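Rho GTPase-activating protein 26 (PDB 1F7C) activates GTP hydrolysis by the Rho-family GTPases RhoA and Cdc42, the part described here being its all-helical RhoGAP (BH) domain. Local coordinates at residues A[37-42]-A[150-154]; A[137-142]-A[214-220]. All coordinates share one frame; numbering follows the deposited sequence.

How the interactions relate
From the N terminus, the chain enters helix 35-51, whose first turns carry residues 37-42. Interaction 1 closes the loop back to them from 150-154 on helix 146-164, more than a hundred residues later. Before that return the chain has already passed 137-142, at the C-terminal end of helix 130-141; this segment meets 214-220 near the end of the modelled chain, closing interaction 2. The two closures therefore cross, their segments alternating. Their centres are about 18 Å apart, and helix 146-164 bridges them: L152 and H153 pack on F216, and H153 also touches N217. Together they tie helix 35-51 to helix 146-164, and helix 130-141 to helix 212-217 with its C-terminal tail.

Interaction 1. Residues A[37-42]-A[150-154]; sequences GFSIIK and QMLHL
Helices 35-51 and 146-164 run side by side here, with the segment axes 4° from parallel and 10.8 Å apart, F38 lying level with M151 and K42 with L154. F38 and M151 contribute most of the buried surface. The M151 methyl CE sits over one face of the F38 ring, 3.7 Å from its centroid, a CH-pi contact. M151 SD stands farther above the same ring, a distant Met-aromatic contact. M151 reaches across because its CG is anti to the backbone N (chi1 -170°); a bend at chi3 then turns CE onto the ring. Its sulfur meets I41, with SD 3.9 Å from I41 CG1, while CE also lies 3.9 Å from the backbone C of G37. Along the ring's edge, in its plane, comes Q150 CB, 3.6 Å from F38 CE2. The Q150 amide is turned 70° from the ring plane, and its NE2 is hydrogen-bonded to E146 of the same helix. L154 works through one branch: CD1 lies 4.0 Å from K42 CG and 4.2 Å from F38 CD2. No hydrogen bond joins the segments. On the inner side Y104 of helix 94-106 touches both I41 and M151, placing the contact at the margin of the core. It is parallel helix packing through apolar side chains, within the all-helical RhoGAP fold and away from the predicted arginine finger, R60.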
loop_
_atom_site.group_PDB
_atom_site.type_symbol
_atom_site.label_atom_id
_atom_site.label_comp_id
_atom_site.label_asym_id
_atom_site.label_seq_id
_atom_site.Cartn_x
_atom_site.Cartn_y
_atom_site.Cartn_z
ATOM N N GLY A 37 -14.627 1.028 1.178
ATOM C CA GLY A 37 -13.206 0.742 1.125
ATOM C C GLY A 37 -12.356 2.000 1.260
ATOM O O GLY A 37 -11.439 2.035 2.077
ATOM N N PHE A 38 -12.643 3.027 0.464
ATOM C CA PHE A 38 -11.889 4.274 0.548
ATOM C C PHE A 38 -12.060 4.904 1.924
ATOM O O PHE A 38 -11.177 5.604 2.406
ATOM C CB PHE A 38 -12.347 5.275 -0.507
ATOM C CG PHE A 38 -11.836 4.980 -1.885
ATOM C CD1 PHE A 38 -12.402 3.965 -2.655
ATOM C CD2 PHE A 38 -10.784 5.717 -2.418
ATOM C CE1 PHE A 38 -11.926 3.692 -3.940
ATOM C CE2 PHE A 38 -10.299 5.450 -3.702
ATOM C CZ PHE A 38 -10.873 4.434 -4.463
ATOM N N SER A 39 -13.210 4.661 2.540
ATOM C CA SER A 39 -13.508 5.180 3.864
ATOM C C SER A 39 -12.563 4.517 4.870
ATOM O O SER A 39 -11.939 5.177 5.699
ATOM C CB SER A 39 -14.962 4.864 4.218
ATOM O OG SER A 39 -15.241 5.142 5.579
ATOM N N ILE A 40 -12.465 3.199 4.777
ATOM C CA ILE A 40 -11.601 2.425 5.654
ATOM C C ILE A 40 -10.146 2.869 5.521
ATOM O O ILE A 40 -9.467 3.094 6.520
ATOM C CB ILE A 40 -11.717 0.917 5.327
ATOM C CG1 ILE A 40 -13.129 0.431 5.675
ATOM C CG2 ILE A 40 -10.659 0.124 6.082
ATOM C CD1 ILE A 40 -13.320 -1.064 5.529
ATOM N N ILE A 41 -9.672 2.997 4.289
ATOM C CA ILE A 41 -8.305 3.419 4.049
ATOM C C ILE A 41 -8.018 4.812 4.606
ATOM O O ILE A 41 -6.998 5.021 5.261
ATOM C CB ILE A 41 -7.984 3.410 2.551
ATOM C CG1 ILE A 41 -7.978 1.973 2.043
ATOM C CG2 ILE A 41 -6.630 4.068 2.299
ATOM C CD1 ILE A 41 -6.897 1.127 2.657
ATOM N N LYS A 42 -8.914 5.758 4.340
ATOM C CA LYS A 42 -8.741 7.121 4.824
ATOM C C LYS A 42 -8.755 7.217 6.352
ATOM O O LYS A 42 -7.955 7.934 6.936
ATOM C CB LYS A 42 -9.815 8.037 4.234
ATOM C CG LYS A 42 -9.618 8.312 2.762
ATOM C CD LYS A 42 -10.649 9.287 2.206
ATOM C CE LYS A 42 -12.049 8.704 2.219
ATOM N NZ LYS A 42 -13.015 9.600 1.513
ATOM N N GLN A 150 -6.630 5.551 -7.645
ATOM C CA GLN A 150 -6.935 6.424 -6.528
ATOM C C GLN A 150 -6.522 5.867 -5.180
ATOM O O GLN A 150 -5.889 6.565 -4.396
ATOM C CB GLN A 150 -8.422 6.748 -6.495
ATOM C CG GLN A 150 -8.775 8.103 -7.070
ATOM C CD GLN A 150 -10.253 8.425 -6.904
ATOM O OE1 GLN A 150 -10.827 8.225 -5.823
ATOM N NE2 GLN A 150 -10.875 8.935 -7.966
ATOM N N MET A 151 -6.893 4.622 -4.897
ATOM C CA MET A 151 -6.531 4.029 -3.625
ATOM C C MET A 151 -5.021 3.873 -3.535
ATOM O O MET A 151 -4.425 4.109 -2.491
ATOM C CB MET A 151 -7.189 2.671 -3.447
ATOM C CG MET A 151 -7.030 2.158 -2.049
ATOM S SD MET A 151 -8.176 0.847 -1.691
ATOM C CE MET A 151 -9.694 1.778 -1.609
ATOM N N LEU A 152 -4.416 3.474 -4.645
ATOM C CA LEU A 152 -2.984 3.296 -4.715
ATOM C C LEU A 152 -2.289 4.646 -4.437
ATOM O O LEU A 152 -1.212 4.705 -3.839
ATOM C CB LEU A 152 -2.620 2.783 -6.110
ATOM C CG LEU A 152 -1.214 2.239 -6.322
ATOM C CD1 LEU A 152 -0.984 1.012 -5.425
ATOM C CD2 LEU A 152 -1.048 1.881 -7.790
ATOM N N HIS A 153 -2.922 5.727 -4.876
ATOM C CA HIS A 153 -2.379 7.066 -4.685
ATOM C C HIS A 153 -2.357 7.452 -3.201
ATOM O O HIS A 153 -1.345 7.940 -2.699
ATOM C CB HIS A 153 -3.202 8.088 -5.475
ATOM C CG HIS A 153 -2.606 9.459 -5.486
ATOM N ND1 HIS A 153 -3.243 10.545 -6.046
ATOM C CD2 HIS A 153 -1.417 9.917 -5.024
ATOM C CE1 HIS A 153 -2.471 11.612 -5.931
ATOM N NE2 HIS A 153 -1.358 11.258 -5.314
ATOM N N LEU A 154 -3.476 7.237 -2.513
ATOM C CA LEU A 154 -3.580 7.544 -1.093
ATOM C C LEU A 154 -2.561 6.745 -0.309
ATOM O O LEU A 154 -1.925 7.268 0.596
ATOM C CB LEU A 154 -4.966 7.196 -0.551
ATOM C CG LEU A 154 -6.178 7.981 -1.038
ATOM C CD1 LEU A 154 -7.455 7.337 -0.491
ATOM C CD2 LEU A 154 -6.072 9.415 -0.583
#

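Interaction 2. Residues A[137-142]-A[214-220]; sequences IHSLVH and KIFNTVP
This is a helix-end contact in the all-helical RhoGAP fold: the last turns of helix 130-141 pack against the end of helix 212-217 and the extended residues that follow it. H138 inserts its ring between I215 of the helix and P220 of the tail. With CG anti to the backbone N (chi1 -177°), its imidazole enters the turn and takes CH-pi contacts on both faces, P220 CB over the centre of one and I215 CA over the opposite one. NE2 donates to T218 O at 2.9 Å (157°); the oxygen lies in the ring plane, although NE2 stands above the T218 carbonyl plane. T218 OG1 in turn bonds K214 O at 2.8 Å, tying the exit residue back to the helix. A leucine in place of H138 would probably leave T218 O without this donor and deprive I215 and P220 of the flat ring between them. Deeper in, V141 CG2 meets I215 CG2, and V141 CG1 touches F216 CE2 at 3.7 Å; L208 of helix 198-210 packs on both V141 and I215. P220 also makes a CH-pi contact with H142, its CD over one face of the H142 ring, 3.5 Å from H142 CG, while I215 O approaches that ring at its edge, 3.0 Å from H142 CE1.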
loop_
_atom_site.group_PDB
_atom_site.type_symbol
_atom_site.label_atom_id
_atom_site.label_comp_id
_atom_site.label_asym_id
_atom_site.label_seq_id
_atom_site.Cartn_x
_atom_site.Cartn_y
_atom_site.Cartn_z
ATOM N N ILE A 137 6.471 2.228 -15.355
ATOM C CA ILE A 137 5.574 2.067 -14.228
ATOM C C ILE A 137 4.608 3.244 -14.201
ATOM O O ILE A 137 3.417 3.075 -13.940
ATOM C CB ILE A 137 6.384 1.958 -12.913
ATOM C CG1 ILE A 137 7.099 0.600 -12.897
ATOM C CG2 ILE A 137 5.469 2.111 -11.697
ATOM C CD1 ILE A 137 8.027 0.361 -11.733
ATOM N N HIS A 138 5.121 4.434 -14.498
ATOM C CA HIS A 138 4.296 5.635 -14.523
ATOM C C HIS A 138 3.155 5.434 -15.524
ATOM O O HIS A 138 1.987 5.647 -15.208
ATOM C CB HIS A 138 5.134 6.850 -14.932
ATOM C CG HIS A 138 4.377 8.143 -14.918
ATOM N ND1 HIS A 138 4.900 9.316 -15.413
ATOM C CD2 HIS A 138 3.143 8.451 -14.451
ATOM C CE1 HIS A 138 4.023 10.292 -15.253
ATOM N NE2 HIS A 138 2.948 9.793 -14.671
ATOM N N SER A 139 3.514 5.029 -16.736
ATOM C CA SER A 139 2.539 4.773 -17.783
ATOM C C SER A 139 1.559 3.661 -17.387
ATOM O O SER A 139 0.359 3.741 -17.672
ATOM C CB SER A 139 3.258 4.377 -19.068
ATOM O OG SER A 139 2.322 3.874 -19.999
ATOM N N LEU A 140 2.071 2.623 -16.734
ATOM C CA LEU A 140 1.223 1.515 -16.301
ATOM C C LEU A 140 0.210 1.941 -15.241
ATOM O O LEU A 140 -0.908 1.435 -15.210
ATOM C CB LEU A 140 2.078 0.361 -15.760
ATOM C CG LEU A 140 2.821 -0.452 -16.829
ATOM C CD1 LEU A 140 3.777 -1.429 -16.160
ATOM C CD2 LEU A 140 1.816 -1.205 -17.695
ATOM N N VAL A 141 0.598 2.866 -14.370
ATOM C CA VAL A 141 -0.309 3.325 -13.333
ATOM C C VAL A 141 -1.471 4.101 -13.924
ATOM O O VAL A 141 -2.598 4.009 -13.435
ATOM C CB VAL A 141 0.409 4.221 -12.290
ATOM C CG1 VAL A 141 -0.620 4.884 -11.370
ATOM C CG2 VAL A 141 1.396 3.386 -11.472
ATOM N N HIS A 142 -1.205 4.869 -14.973
ATOM C CA HIS A 142 -2.260 5.660 -15.590
ATOM C C HIS A 142 -3.214 4.871 -16.468
ATOM O O HIS A 142 -4.209 5.407 -16.953
ATOM C CB HIS A 142 -1.666 6.845 -16.358
ATOM C CG HIS A 142 -1.475 8.051 -15.500
ATOM N ND1 HIS A 142 -0.510 8.116 -14.515
ATOM C CD2 HIS A 142 -2.200 9.191 -15.392
ATOM C CE1 HIS A 142 -0.653 9.239 -13.836
ATOM N NE2 HIS A 142 -1.672 9.910 -14.347
ATOM N N LYS A 214 5.495 12.553 -8.867
ATOM C CA LYS A 214 5.557 12.540 -10.319
ATOM C C LYS A 214 4.583 11.538 -10.935
ATOM O O LYS A 214 3.814 11.880 -11.832
ATOM C CB LYS A 214 6.983 12.220 -10.772
ATOM C CG LYS A 214 7.131 11.982 -12.266
ATOM C CD LYS A 214 8.538 11.497 -12.596
ATOM C CE LYS A 214 8.697 11.142 -14.076
ATOM N NZ LYS A 214 8.517 12.314 -14.983
ATOM N N ILE A 215 4.605 10.307 -10.435
ATOM C CA ILE A 215 3.746 9.261 -10.961
ATOM C C ILE A 215 2.249 9.514 -10.850
ATOM O O ILE A 215 1.520 9.300 -11.822
ATOM C CB ILE A 215 4.078 7.903 -10.309
ATOM C CG1 ILE A 215 5.389 7.369 -10.894
ATOM C CG2 ILE A 215 2.928 6.917 -10.516
ATOM C CD1 ILE A 215 5.968 6.213 -10.121
ATOM N N PHE A 216 1.783 9.967 -9.687
ATOM C CA PHE A 216 0.351 10.196 -9.518
ATOM C C PHE A 216 -0.180 11.593 -9.826
ATOM O O PHE A 216 -1.363 11.747 -10.125
ATOM C CB PHE A 216 -0.097 9.815 -8.105
ATOM C CG PHE A 216 0.082 8.363 -7.782
ATOM C CD1 PHE A 216 1.239 7.914 -7.152
ATOM C CD2 PHE A 216 -0.899 7.433 -8.135
ATOM C CE1 PHE A 216 1.424 6.563 -6.878
ATOM C CE2 PHE A 216 -0.726 6.075 -7.868
ATOM C CZ PHE A 216 0.437 5.642 -7.241
ATOM N N ASN A 217 0.666 12.615 -9.760
ATOM C CA ASN A 217 0.167 13.963 -10.014
ATOM C C ASN A 217 0.382 14.507 -11.417
ATOM O O ASN A 217 -0.072 15.604 -11.725
ATOM C CB ASN A 217 0.732 14.937 -8.983
ATOM C CG ASN A 217 0.319 14.578 -7.569
ATOM O OD1 ASN A 217 -0.816 14.158 -7.336
ATOM N ND2 ASN A 217 1.230 14.756 -6.616
ATOM N N THR A 218 1.051 13.739 -12.271
ATOM C CA THR A 218 1.293 14.163 -13.647
ATOM C C THR A 218 0.976 13.017 -14.612
ATOM O O THR A 218 1.009 11.847 -14.229
ATOM C CB THR A 218 2.766 14.584 -13.861
ATOM O OG1 THR A 218 3.553 13.426 -14.162
ATOM C CG2 THR A 218 3.327 15.260 -12.608
ATOM N N VAL A 219 0.666 13.363 -15.857
ATOM C CA VAL A 219 0.359 12.381 -16.896
ATOM C C VAL A 219 1.657 11.929 -17.553
ATOM O O VAL A 219 2.566 12.725 -17.755
ATOM C CB VAL A 219 -0.572 12.983 -17.965
ATOM C CG1 VAL A 219 -0.645 12.065 -19.182
ATOM C CG2 VAL A 219 -1.962 13.196 -17.373
ATOM N N PRO A 220 1.764 10.637 -17.894
ATOM C CA PRO A 220 3.006 10.174 -18.522
ATOM C C PRO A 220 3.372 10.858 -19.842
ATOM O O PRO A 220 2.503 11.298 -20.603
ATOM C CB PRO A 220 2.786 8.664 -18.659
ATOM C CG PRO A 220 1.292 8.525 -18.697
ATOM C CD PRO A 220 0.828 9.522 -17.675
#